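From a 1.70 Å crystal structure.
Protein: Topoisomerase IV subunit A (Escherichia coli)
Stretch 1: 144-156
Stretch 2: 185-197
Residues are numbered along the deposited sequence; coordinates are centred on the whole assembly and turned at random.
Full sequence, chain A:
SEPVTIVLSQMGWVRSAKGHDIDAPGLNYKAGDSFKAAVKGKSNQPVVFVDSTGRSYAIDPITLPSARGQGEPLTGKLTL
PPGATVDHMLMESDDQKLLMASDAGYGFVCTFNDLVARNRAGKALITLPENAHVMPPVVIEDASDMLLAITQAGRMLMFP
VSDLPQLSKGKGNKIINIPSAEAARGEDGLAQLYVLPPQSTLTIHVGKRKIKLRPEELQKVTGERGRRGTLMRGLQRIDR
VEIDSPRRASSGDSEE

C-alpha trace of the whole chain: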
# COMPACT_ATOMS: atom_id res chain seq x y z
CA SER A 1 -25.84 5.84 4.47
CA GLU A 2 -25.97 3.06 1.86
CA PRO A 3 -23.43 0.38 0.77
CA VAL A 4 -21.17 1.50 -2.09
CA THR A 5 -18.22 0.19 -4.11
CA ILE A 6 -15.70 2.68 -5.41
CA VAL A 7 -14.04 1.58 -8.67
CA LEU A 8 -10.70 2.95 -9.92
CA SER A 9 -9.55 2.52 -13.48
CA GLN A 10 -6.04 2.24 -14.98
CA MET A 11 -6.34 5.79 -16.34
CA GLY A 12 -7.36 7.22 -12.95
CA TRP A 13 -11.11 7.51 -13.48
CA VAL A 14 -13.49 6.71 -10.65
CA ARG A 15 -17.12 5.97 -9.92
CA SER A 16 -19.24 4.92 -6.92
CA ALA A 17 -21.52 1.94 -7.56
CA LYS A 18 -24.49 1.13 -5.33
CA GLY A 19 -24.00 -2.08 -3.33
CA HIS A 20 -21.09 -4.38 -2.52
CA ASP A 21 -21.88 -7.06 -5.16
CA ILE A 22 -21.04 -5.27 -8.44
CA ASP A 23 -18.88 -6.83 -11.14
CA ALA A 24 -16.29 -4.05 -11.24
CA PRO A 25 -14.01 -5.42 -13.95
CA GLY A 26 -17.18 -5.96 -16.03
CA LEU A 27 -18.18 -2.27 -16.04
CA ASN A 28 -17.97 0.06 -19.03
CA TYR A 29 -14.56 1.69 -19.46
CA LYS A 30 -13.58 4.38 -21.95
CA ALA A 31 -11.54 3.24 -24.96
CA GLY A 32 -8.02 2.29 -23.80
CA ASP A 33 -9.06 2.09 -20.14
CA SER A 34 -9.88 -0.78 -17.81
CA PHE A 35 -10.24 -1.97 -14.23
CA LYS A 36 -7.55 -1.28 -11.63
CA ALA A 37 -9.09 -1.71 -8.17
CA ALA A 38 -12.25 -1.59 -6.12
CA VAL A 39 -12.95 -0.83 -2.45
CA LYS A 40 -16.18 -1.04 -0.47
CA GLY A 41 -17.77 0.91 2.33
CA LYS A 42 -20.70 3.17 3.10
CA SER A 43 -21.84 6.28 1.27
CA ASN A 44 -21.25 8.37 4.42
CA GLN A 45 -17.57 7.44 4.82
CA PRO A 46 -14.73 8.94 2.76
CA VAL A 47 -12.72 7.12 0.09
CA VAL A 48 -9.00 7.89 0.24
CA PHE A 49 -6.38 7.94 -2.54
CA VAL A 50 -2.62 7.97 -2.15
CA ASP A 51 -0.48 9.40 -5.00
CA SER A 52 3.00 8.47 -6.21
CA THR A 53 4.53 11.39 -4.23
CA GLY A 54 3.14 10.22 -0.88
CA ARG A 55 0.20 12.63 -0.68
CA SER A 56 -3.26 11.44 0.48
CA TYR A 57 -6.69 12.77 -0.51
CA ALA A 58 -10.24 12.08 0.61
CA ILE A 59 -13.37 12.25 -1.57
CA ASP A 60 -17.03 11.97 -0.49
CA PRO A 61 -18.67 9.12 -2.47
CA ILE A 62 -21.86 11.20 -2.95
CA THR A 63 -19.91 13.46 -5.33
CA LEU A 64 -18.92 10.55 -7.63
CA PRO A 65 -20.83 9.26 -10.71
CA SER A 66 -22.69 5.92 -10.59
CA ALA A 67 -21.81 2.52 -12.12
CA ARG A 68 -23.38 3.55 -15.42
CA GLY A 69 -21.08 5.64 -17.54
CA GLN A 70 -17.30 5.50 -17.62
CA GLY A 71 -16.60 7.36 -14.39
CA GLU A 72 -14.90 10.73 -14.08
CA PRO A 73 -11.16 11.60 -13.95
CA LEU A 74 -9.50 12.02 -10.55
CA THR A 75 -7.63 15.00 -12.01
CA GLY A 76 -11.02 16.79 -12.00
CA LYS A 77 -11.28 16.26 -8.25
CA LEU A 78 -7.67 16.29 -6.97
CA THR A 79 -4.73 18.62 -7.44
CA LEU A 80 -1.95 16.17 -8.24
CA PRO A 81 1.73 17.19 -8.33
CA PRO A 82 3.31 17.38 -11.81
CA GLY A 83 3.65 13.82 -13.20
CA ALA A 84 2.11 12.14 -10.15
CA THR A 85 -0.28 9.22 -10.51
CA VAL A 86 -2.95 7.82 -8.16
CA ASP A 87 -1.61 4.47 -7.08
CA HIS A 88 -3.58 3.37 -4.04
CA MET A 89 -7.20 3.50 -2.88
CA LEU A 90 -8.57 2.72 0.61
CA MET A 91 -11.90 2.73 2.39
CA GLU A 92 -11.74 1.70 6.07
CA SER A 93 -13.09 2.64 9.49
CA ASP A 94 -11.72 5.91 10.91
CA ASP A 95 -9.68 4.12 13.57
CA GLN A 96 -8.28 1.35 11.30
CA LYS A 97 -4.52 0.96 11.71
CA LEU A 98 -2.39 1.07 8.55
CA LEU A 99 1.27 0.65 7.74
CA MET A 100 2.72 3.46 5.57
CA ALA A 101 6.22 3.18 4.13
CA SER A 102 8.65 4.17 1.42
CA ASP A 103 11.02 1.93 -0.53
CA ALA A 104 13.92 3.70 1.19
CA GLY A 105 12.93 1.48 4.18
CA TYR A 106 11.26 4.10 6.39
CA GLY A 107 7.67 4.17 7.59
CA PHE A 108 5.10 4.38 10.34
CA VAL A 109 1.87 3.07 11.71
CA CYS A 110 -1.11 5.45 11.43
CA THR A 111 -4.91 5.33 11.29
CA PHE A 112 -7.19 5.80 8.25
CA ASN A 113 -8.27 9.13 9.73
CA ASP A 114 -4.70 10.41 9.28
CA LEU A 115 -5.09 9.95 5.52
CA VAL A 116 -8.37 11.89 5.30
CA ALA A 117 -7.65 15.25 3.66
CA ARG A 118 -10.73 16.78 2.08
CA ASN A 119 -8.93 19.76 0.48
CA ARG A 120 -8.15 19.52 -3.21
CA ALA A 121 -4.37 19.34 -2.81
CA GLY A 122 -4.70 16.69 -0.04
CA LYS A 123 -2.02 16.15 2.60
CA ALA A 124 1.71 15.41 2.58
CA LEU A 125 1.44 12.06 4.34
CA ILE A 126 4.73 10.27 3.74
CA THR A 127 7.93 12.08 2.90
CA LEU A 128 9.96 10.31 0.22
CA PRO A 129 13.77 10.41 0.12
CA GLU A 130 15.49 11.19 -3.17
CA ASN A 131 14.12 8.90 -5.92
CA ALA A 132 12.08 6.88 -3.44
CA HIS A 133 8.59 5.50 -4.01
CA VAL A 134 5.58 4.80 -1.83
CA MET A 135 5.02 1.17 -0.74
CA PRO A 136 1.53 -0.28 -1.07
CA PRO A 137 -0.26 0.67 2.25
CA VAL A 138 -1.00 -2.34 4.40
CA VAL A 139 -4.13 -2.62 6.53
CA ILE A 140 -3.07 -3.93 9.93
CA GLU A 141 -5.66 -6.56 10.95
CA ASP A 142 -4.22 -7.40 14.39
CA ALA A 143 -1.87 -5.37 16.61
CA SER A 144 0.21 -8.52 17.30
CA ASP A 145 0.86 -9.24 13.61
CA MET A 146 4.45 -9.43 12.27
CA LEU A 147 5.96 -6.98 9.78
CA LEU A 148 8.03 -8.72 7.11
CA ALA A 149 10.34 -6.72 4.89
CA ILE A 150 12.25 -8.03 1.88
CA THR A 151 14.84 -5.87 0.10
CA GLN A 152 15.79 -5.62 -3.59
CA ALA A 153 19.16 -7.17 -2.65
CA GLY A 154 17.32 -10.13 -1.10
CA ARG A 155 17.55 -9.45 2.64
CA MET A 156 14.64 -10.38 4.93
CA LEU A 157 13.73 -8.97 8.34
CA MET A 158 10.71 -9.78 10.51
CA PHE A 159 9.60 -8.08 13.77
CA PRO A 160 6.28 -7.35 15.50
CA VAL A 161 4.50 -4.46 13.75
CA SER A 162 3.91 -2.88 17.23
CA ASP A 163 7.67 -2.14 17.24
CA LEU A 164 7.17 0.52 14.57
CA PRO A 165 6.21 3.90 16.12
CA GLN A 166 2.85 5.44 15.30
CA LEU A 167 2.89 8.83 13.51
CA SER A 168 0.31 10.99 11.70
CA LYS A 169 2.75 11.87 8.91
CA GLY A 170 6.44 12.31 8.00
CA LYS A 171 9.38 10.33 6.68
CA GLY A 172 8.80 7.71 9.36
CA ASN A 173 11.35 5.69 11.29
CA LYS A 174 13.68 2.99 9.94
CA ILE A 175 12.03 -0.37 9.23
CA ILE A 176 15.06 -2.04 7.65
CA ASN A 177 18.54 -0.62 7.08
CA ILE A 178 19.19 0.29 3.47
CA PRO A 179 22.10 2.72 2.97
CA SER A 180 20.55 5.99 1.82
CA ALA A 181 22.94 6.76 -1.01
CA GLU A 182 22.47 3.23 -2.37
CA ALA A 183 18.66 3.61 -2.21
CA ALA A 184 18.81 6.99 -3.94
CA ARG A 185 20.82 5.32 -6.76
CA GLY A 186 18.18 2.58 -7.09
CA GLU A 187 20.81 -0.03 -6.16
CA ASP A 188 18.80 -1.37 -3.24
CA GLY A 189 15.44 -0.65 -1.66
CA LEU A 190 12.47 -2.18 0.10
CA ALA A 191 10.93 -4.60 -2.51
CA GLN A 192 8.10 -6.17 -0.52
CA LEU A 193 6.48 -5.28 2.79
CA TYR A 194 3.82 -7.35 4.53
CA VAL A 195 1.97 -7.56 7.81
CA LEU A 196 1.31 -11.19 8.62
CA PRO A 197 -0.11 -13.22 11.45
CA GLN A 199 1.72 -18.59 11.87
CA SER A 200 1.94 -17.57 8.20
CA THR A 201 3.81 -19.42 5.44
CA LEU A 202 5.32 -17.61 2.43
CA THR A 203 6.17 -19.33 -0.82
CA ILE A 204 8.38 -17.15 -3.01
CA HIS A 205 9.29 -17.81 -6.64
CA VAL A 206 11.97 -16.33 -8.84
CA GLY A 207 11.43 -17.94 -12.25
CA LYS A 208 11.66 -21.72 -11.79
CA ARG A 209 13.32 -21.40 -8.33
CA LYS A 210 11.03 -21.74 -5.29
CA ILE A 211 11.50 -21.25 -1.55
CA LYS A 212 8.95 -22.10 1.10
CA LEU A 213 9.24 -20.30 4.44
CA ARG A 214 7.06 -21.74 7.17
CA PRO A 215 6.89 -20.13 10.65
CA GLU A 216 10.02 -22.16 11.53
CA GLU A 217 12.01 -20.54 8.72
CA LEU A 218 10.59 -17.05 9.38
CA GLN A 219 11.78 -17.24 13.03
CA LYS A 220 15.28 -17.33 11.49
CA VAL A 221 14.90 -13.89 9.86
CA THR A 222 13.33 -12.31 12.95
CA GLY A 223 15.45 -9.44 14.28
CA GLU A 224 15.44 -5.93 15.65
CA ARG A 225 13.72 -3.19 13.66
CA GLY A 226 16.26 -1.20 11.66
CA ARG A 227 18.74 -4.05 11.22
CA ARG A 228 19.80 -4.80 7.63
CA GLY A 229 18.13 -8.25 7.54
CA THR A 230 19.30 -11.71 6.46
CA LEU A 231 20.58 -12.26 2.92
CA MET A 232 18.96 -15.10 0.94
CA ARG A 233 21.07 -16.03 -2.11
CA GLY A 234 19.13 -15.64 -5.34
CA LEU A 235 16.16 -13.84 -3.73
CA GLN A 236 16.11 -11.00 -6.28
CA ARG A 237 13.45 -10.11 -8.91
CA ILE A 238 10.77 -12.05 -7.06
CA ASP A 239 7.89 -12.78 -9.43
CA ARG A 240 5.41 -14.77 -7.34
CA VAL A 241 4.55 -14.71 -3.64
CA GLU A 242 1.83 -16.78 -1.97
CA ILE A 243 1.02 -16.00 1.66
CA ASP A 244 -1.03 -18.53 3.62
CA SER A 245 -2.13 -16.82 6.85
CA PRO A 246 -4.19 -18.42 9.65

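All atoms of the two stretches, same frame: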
# COMPACT_ATOMS: atom_id res chain seq x y z
N SER A 144 -0.87 -7.57 17.01
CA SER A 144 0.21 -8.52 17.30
C SER A 144 0.82 -9.16 16.04
O SER A 144 1.70 -10.01 16.11
CB SER A 144 -0.26 -9.59 18.30
OG SER A 144 -1.10 -10.54 17.68
N ASP A 145 0.35 -8.72 14.88
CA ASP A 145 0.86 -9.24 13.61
C ASP A 145 2.35 -8.90 13.44
O ASP A 145 2.88 -8.01 14.12
CB ASP A 145 0.04 -8.69 12.44
CG ASP A 145 -1.34 -9.39 12.28
OD1 ASP A 145 -1.63 -10.40 12.97
OD2 ASP A 145 -2.15 -8.92 11.44
N MET A 146 3.03 -9.63 12.55
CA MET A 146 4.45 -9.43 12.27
C MET A 146 4.61 -8.62 10.99
O MET A 146 3.88 -8.83 10.02
CB MET A 146 5.17 -10.76 12.06
CG MET A 146 5.10 -11.71 13.24
SD MET A 146 5.89 -10.97 14.67
CE MET A 146 7.57 -10.89 14.19
N LEU A 147 5.55 -7.70 10.99
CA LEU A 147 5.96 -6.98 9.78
C LEU A 147 7.07 -7.79 9.14
O LEU A 147 7.97 -8.26 9.83
CB LEU A 147 6.47 -5.57 10.18
CG LEU A 147 6.98 -4.63 9.08
CD1 LEU A 147 6.83 -3.18 9.52
CD2 LEU A 147 8.43 -4.95 8.69
N LEU A 148 7.00 -7.98 7.83
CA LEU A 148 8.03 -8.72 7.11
C LEU A 148 8.48 -7.86 5.96
O LEU A 148 7.65 -7.39 5.15
CB LEU A 148 7.50 -10.07 6.62
CG LEU A 148 8.49 -10.88 5.78
CD1 LEU A 148 9.73 -11.31 6.57
CD2 LEU A 148 7.82 -12.10 5.17
N ALA A 149 9.77 -7.56 5.94
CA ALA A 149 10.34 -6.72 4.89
C ALA A 149 11.32 -7.53 4.09
O ALA A 149 12.09 -8.31 4.65
CB ALA A 149 11.11 -5.52 5.53
N ILE A 150 11.30 -7.35 2.77
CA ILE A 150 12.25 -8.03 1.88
C ILE A 150 12.86 -6.96 0.98
O ILE A 150 12.12 -6.19 0.36
CB ILE A 150 11.55 -9.08 0.96
CG1 ILE A 150 10.75 -10.08 1.83
CG2 ILE A 150 12.60 -9.78 0.06
CD1 ILE A 150 9.94 -11.08 0.96
N THR A 151 14.18 -6.88 0.93
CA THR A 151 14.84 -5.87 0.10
C THR A 151 15.13 -6.33 -1.33
O THR A 151 15.12 -7.54 -1.63
CB THR A 151 16.19 -5.40 0.71
OG1 THR A 151 17.16 -6.44 0.60
CG2 THR A 151 16.02 -5.03 2.18
N GLN A 152 15.45 -5.36 -2.19
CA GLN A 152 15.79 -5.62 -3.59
C GLN A 152 17.03 -6.52 -3.67
O GLN A 152 17.17 -7.33 -4.58
CB GLN A 152 16.04 -4.27 -4.25
CG GLN A 152 16.41 -4.25 -5.70
CD GLN A 152 16.73 -2.84 -6.16
OE1 GLN A 152 17.70 -2.62 -6.91
NE2 GLN A 152 15.94 -1.86 -5.70
N ALA A 153 17.93 -6.37 -2.70
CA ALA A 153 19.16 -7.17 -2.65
C ALA A 153 18.90 -8.60 -2.18
O ALA A 153 19.72 -9.50 -2.39
CB ALA A 153 20.24 -6.49 -1.78
N GLY A 154 17.74 -8.81 -1.56
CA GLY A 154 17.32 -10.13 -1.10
C GLY A 154 17.48 -10.36 0.39
O GLY A 154 17.61 -11.50 0.83
N ARG A 155 17.49 -9.29 1.18
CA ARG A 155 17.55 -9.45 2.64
C ARG A 155 16.15 -9.45 3.22
O ARG A 155 15.28 -8.72 2.74
CB ARG A 155 18.40 -8.37 3.31
CG ARG A 155 19.87 -8.47 2.92
CD ARG A 155 20.75 -7.50 3.65
NE ARG A 155 22.13 -7.89 3.35
CZ ARG A 155 22.77 -7.52 2.25
NH1 ARG A 155 22.19 -6.71 1.36
NH2 ARG A 155 23.99 -7.98 2.02
N MET A 156 15.94 -10.25 4.26
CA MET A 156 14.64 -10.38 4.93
C MET A 156 14.76 -10.04 6.41
O MET A 156 15.71 -10.43 7.09
CB MET A 156 14.07 -11.80 4.77
CG MET A 156 13.82 -12.20 3.34
SD MET A 156 13.08 -13.85 3.25
CE MET A 156 11.80 -13.74 4.44
N ARG A 185 20.29 5.78 -5.46
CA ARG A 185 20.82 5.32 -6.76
C ARG A 185 19.97 4.19 -7.37
O ARG A 185 20.21 3.77 -8.51
CB ARG A 185 22.28 4.86 -6.62
CG ARG A 185 23.31 5.98 -6.48
CD ARG A 185 24.75 5.40 -6.40
NE ARG A 185 25.28 5.53 -5.05
CZ ARG A 185 25.74 4.53 -4.29
NH1 ARG A 185 25.76 3.30 -4.75
NH2 ARG A 185 26.22 4.79 -3.07
N GLY A 186 19.00 3.69 -6.62
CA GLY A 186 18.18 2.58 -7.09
C GLY A 186 18.90 1.24 -7.03
O GLY A 186 18.46 0.26 -7.66
N GLU A 187 19.99 1.18 -6.26
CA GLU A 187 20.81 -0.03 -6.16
C GLU A 187 20.35 -1.01 -5.08
O GLU A 187 20.76 -2.18 -5.06
CB GLU A 187 22.27 0.35 -5.95
CG GLU A 187 22.86 1.10 -7.12
CD GLU A 187 24.19 1.75 -6.79
OE1 GLU A 187 24.59 1.79 -5.60
OE2 GLU A 187 24.84 2.26 -7.72
N ASP A 188 19.47 -0.53 -4.20
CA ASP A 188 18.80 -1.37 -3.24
C ASP A 188 17.56 -0.63 -2.81
O ASP A 188 17.37 0.53 -3.15
CB ASP A 188 19.69 -1.67 -2.04
CG ASP A 188 19.25 -2.91 -1.26
OD1 ASP A 188 18.21 -3.55 -1.59
OD2 ASP A 188 20.00 -3.28 -0.33
N GLY A 189 16.70 -1.29 -2.03
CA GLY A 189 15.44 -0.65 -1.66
C GLY A 189 14.54 -1.71 -1.07
O GLY A 189 14.86 -2.91 -1.10
N LEU A 190 13.43 -1.26 -0.48
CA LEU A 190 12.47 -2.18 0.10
C LEU A 190 11.56 -2.66 -1.05
O LEU A 190 10.84 -1.84 -1.66
CB LEU A 190 11.72 -1.47 1.24
CG LEU A 190 10.59 -2.15 1.98
CD1 LEU A 190 11.08 -3.46 2.60
CD2 LEU A 190 10.01 -1.19 3.02
N ALA A 191 11.65 -3.96 -1.39
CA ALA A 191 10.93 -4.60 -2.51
C ALA A 191 9.54 -5.07 -2.15
O ALA A 191 8.62 -4.94 -2.97
CB ALA A 191 11.71 -5.80 -3.02
N GLN A 192 9.40 -5.66 -0.97
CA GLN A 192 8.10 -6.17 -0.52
C GLN A 192 7.95 -5.84 0.95
O GLN A 192 8.94 -5.88 1.69
CB GLN A 192 8.03 -7.69 -0.64
CG GLN A 192 8.33 -8.25 -2.05
CD GLN A 192 7.14 -8.33 -2.95
OE1 GLN A 192 7.30 -8.46 -4.17
NE2 GLN A 192 5.94 -8.32 -2.39
N LEU A 193 6.73 -5.56 1.38
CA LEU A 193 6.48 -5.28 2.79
C LEU A 193 5.12 -5.80 3.16
O LEU A 193 4.10 -5.35 2.59
CB LEU A 193 6.50 -3.75 3.02
CG LEU A 193 6.32 -3.21 4.45
CD1 LEU A 193 7.43 -3.71 5.38
CD2 LEU A 193 6.31 -1.68 4.45
N TYR A 194 5.09 -6.71 4.13
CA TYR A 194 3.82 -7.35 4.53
C TYR A 194 3.56 -7.21 6.01
O TYR A 194 4.48 -7.00 6.79
CB TYR A 194 3.91 -8.85 4.25
CG TYR A 194 4.46 -9.25 2.91
CD1 TYR A 194 5.69 -9.90 2.82
CD2 TYR A 194 3.75 -9.01 1.74
CE1 TYR A 194 6.19 -10.31 1.59
CE2 TYR A 194 4.26 -9.40 0.50
CZ TYR A 194 5.48 -10.04 0.45
OH TYR A 194 6.02 -10.45 -0.74
N VAL A 195 2.30 -7.41 6.41
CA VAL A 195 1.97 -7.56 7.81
C VAL A 195 1.21 -8.87 7.87
O VAL A 195 0.20 -9.06 7.15
CB VAL A 195 1.17 -6.37 8.39
CG1 VAL A 195 0.76 -6.67 9.81
CG2 VAL A 195 2.03 -5.08 8.34
N LEU A 196 1.76 -9.81 8.63
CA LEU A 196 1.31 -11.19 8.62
C LEU A 196 1.00 -11.62 10.04
O LEU A 196 1.69 -11.24 10.98
CB LEU A 196 2.41 -12.15 8.14
CG LEU A 196 3.48 -11.89 7.09
CD1 LEU A 196 4.72 -12.71 7.41
CD2 LEU A 196 2.93 -12.26 5.75
N PRO A 197 0.00 -12.48 10.19
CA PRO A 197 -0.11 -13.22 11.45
C PRO A 197 1.18 -14.00 11.70
O PRO A 197 1.69 -14.65 10.78
CB PRO A 197 -1.24 -14.21 11.20
CG PRO A 197 -1.94 -13.73 10.00
CD PRO A 197 -1.05 -12.81 9.22
O HOH W 1 19.39 -5.31 1.43

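Strands 146-151 and 190-196 pair antiparallel, their N-to-C directions 158° apart. Hydrogen-bonded pairs alternate with non-hydrogen-bonded ones. Met146 N donates to Leu196 O (2.6 Å) and Leu196 N to Met146 O (2.7 Å); Leu148 N to Tyr194 O (2.9 Å) and Tyr194 N to Leu148 O (2.8 Å) repeat the exchange, as do Ile150 N to Gln192 O (3.0 Å) and Gln192 N to Ile150 O (3.1 Å). Between these rungs Leu147 faces Val195 and Ala149 faces Leu193, with CA atoms 4.5 and 4.6 Å apart, respectively.

The regular ladder ends in a beta bulge. Ile150 O also accepts from Ala191 N (2.9 Å), so one carbonyl serves two successive amides and the register shifts by one, placing Thr151 opposite Leu190. Pairing then resumes with Gln152 N donating to Gly189 O (2.7 Å), just where the first stretch enters a type I turn from Thr151 to Gly154.

Side chains divide between the two sheet faces. On one, Leu148 CD2 lies 3.9 Å from both Tyr194 CD1 and Leu196 CD1, while Ile150 CD1 approaches Tyr194 CE1 at 3.9 Å; both aliphatic groups meet the tyrosine ring at its edge. On the other, Leu147 CD2 packs against Leu193 CD1 (3.7 Å). Leu190 points away at its CA-to-CB bond, yet its end returns, bringing CD1 to 3.6 Å from Ala149 CB.

Polar contacts gather at the turn. Asp188 OD1 accepts from Ala153 N (3.0 Å), tying the turn to the loop preceding the second strand. Within the first stretch, Thr151 OG1 accepts from Arg155 N (2.9 Å). A water bonded to Thr151 OG1 (2.6 Å) accepts from Arg155 NH1 (3.1 Å) and donates to Asp188 OD2 (2.8 Å), bridging the two charged groups, whose NH1 and OD2 atoms are 4.4 Å apart, beyond salt-bridge range.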